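Side-chain contact in DynE8 (Micromonospora chersina, PDB 4AMM), which is an iterative enediyne polyketide synthase, here as its acyltransferase domain, which probably loads acyl building blocks in dynemicin biosynthesis: residues G9-D12 with A13-T17. Numbering follows the deposited sequence.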
ATOM      1  N   GLY A   9     -14.273  17.750 -14.240  1.00 16.09           N
ATOM      2  CA  GLY A   9     -13.735  17.342 -15.496  1.00 16.42           C
ATOM      3  C   GLY A   9     -14.410  18.058 -16.648  1.00 15.24           C
ATOM      4  O   GLY A   9     -15.306  18.845 -16.451  1.00 18.02           O
ATOM      5  N   ALA A  10     -13.912  17.750 -17.807  1.00 17.91           N
ATOM      6  CA  ALA A  10     -14.362  18.461 -18.995  1.00 18.94           C
ATOM      7  C   ALA A  10     -13.997  17.643 -20.223  1.00 19.94           C
ATOM      8  O   ALA A  10     -13.265  16.640 -20.176  1.00 19.70           O
ATOM      9  CB  ALA A  10     -13.765  19.877 -18.995  1.00 19.14           C
ATOM     10  N   PRO A  11     -14.474  18.115 -21.412  1.00 20.37           N
ATOM     11  CA  PRO A  11     -14.198  17.261 -22.561  1.00 22.09           C
ATOM     12  C   PRO A  11     -12.777  17.277 -23.072  1.00 20.85           C
ATOM     13  O   PRO A  11     -12.371  16.339 -23.759  1.00 22.93           O
ATOM     14  CB  PRO A  11     -15.156  17.837 -23.674  1.00 21.53           C
ATOM     15  CG  PRO A  11     -16.205  18.435 -22.950  1.00 23.91           C
ATOM     16  CD  PRO A  11     -15.613  18.999 -21.642  1.00 21.37           C
ATOM     17  N   ASP A  12     -11.995  18.307 -22.795  1.00 21.02           N
ATOM     18  CA  ASP A  12     -10.618  18.358 -23.275  1.00 21.26           C
ATOM     19  C   ASP A  12      -9.845  19.355 -22.419  1.00 21.76           C
ATOM     20  O   ASP A  12     -10.422  19.990 -21.540  1.00 20.92           O
ATOM     21  CB  ASP A  12     -10.541  18.729 -24.798  1.00 24.07           C
ATOM     22  CG  ASP A  12     -11.288  19.982 -25.155  1.00 30.02           C
ATOM     23  OD1 ASP A  12     -11.340  21.007 -24.416  1.00 27.31           O
ATOM     24  OD2 ASP A  12     -11.842  19.933 -26.279  1.00 36.84           O
ATOM     25  N   ALA A  13      -8.568  19.524 -22.741  1.00 21.87           N
ATOM     26  CA  ALA A  13      -7.728  20.415 -21.919  1.00 22.22           C
ATOM     27  C   ALA A  13      -8.166  21.863 -21.906  1.00 22.97           C
ATOM     28  O   ALA A  13      -8.117  22.531 -20.872  1.00 23.06           O
ATOM     29  CB  ALA A  13      -6.268  20.370 -22.357  1.00 23.74           C
ATOM     30  N   ALA A  14      -8.501  22.415 -23.075  1.00 23.21           N
ATOM     31  CA  ALA A  14      -8.992  23.791 -23.083  1.00 23.07           C
ATOM     32  C   ALA A  14     -10.207  24.032 -22.218  1.00 22.20           C
ATOM     33  O   ALA A  14     -10.288  25.007 -21.494  1.00 24.26           O
ATOM     34  CB  ALA A  14      -9.319  24.209 -24.576  1.00 25.14           C
ATOM     35  N   ALA A  15     -11.177  23.120 -22.281  1.00 22.10           N
ATOM     36  CA  ALA A  15     -12.399  23.238 -21.537  1.00 19.77           C
ATOM     37  C   ALA A  15     -12.099  23.038 -20.025  1.00 18.56           C
ATOM     38  O   ALA A  15     -12.759  23.664 -19.187  1.00 19.35           O
ATOM     39  CB  ALA A  15     -13.440  22.186 -22.042  1.00 22.25           C
ATOM     40  N   LEU A  16     -11.141  22.139 -19.733  1.00 18.42           N
ATOM     41  CA  LEU A  16     -10.803  21.951 -18.292  1.00 18.71           C
ATOM     42  C   LEU A  16     -10.139  23.189 -17.770  1.00 19.01           C
ATOM     43  O   LEU A  16     -10.472  23.606 -16.645  1.00 18.72           O
ATOM     44  CB  LEU A  16      -9.921  20.707 -18.150  1.00 18.29           C
ATOM     45  CG  LEU A  16      -9.577  20.342 -16.665  1.00 18.47           C
ATOM     46  CD1 LEU A  16     -10.888  20.111 -15.858  1.00 19.30           C
ATOM     47  CD2 LEU A  16      -8.579  19.213 -16.687  1.00 19.58           C
ATOM     48  N   THR A  17      -9.255  23.819 -18.566  1.00 19.22           N
ATOM     49  CA  THR A  17      -8.662  25.107 -18.098  1.00 20.49           C
ATOM     50  C   THR A  17      -9.768  26.139 -17.729  1.00 20.58           C
ATOM     51  O   THR A  17      -9.771  26.777 -16.674  1.00 20.89           O
ATOM     52  CB  THR A  17      -7.758  25.703 -19.180  1.00 22.24           C
ATOM     53  OG1 THR A  17      -6.587  24.897 -19.342  1.00 27.59           O
ATOM     54  CG2 THR A  17      -7.283  27.154 -18.790  1.00 23.17           C
TER
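Asp12 caps the first turn of helix 13-27, its carboxylate reaching forward to the backbone of Ala15. OD1 of Asp12 accepts from Ala15 N at 3.0 Å, the N-H pointing at it at 160° and meeting the oxygen nearly end-on to its C-O bond. The first torsion of Asp12, 53°, sets CG between the backbone N and the carbonyl carbon and, with the second at 37°, turns OD1 toward the N-H groups that open the helix. The same oxygen also rests against the methyl of Ala15, with OD1 and CB 3.4 Å apart. One residue further on, Leu16 N donates to Asp12 O at 2.9 Å, the i+4 main-chain bond from the N-cap carbonyl; Asp12 thus accepts from two successive N-H groups, using OD1 for Ala15 and the backbone O for Leu16. This is a classical N-cap, at the end of the two-residue link, Pro11 and Asp12, that joins strand 4-10, an edge strand of the small four-stranded antiparallel sheet, to the helix. A negative charge at this position would be expected to be stabilised by the positive end of the helix dipole. Before the cap in sequence, Ala10 turns its methyl onto the helix backbone, CB lying 3.5 Å from Leu16 N and 3.8 Å from Ala15 CB. Pro11 CD touches that Ala15 methyl from the linker. Leu16 carries CD1 to within 4.0 Å of Gly9 CA, continuing the apolar contact one residue further back along the strand.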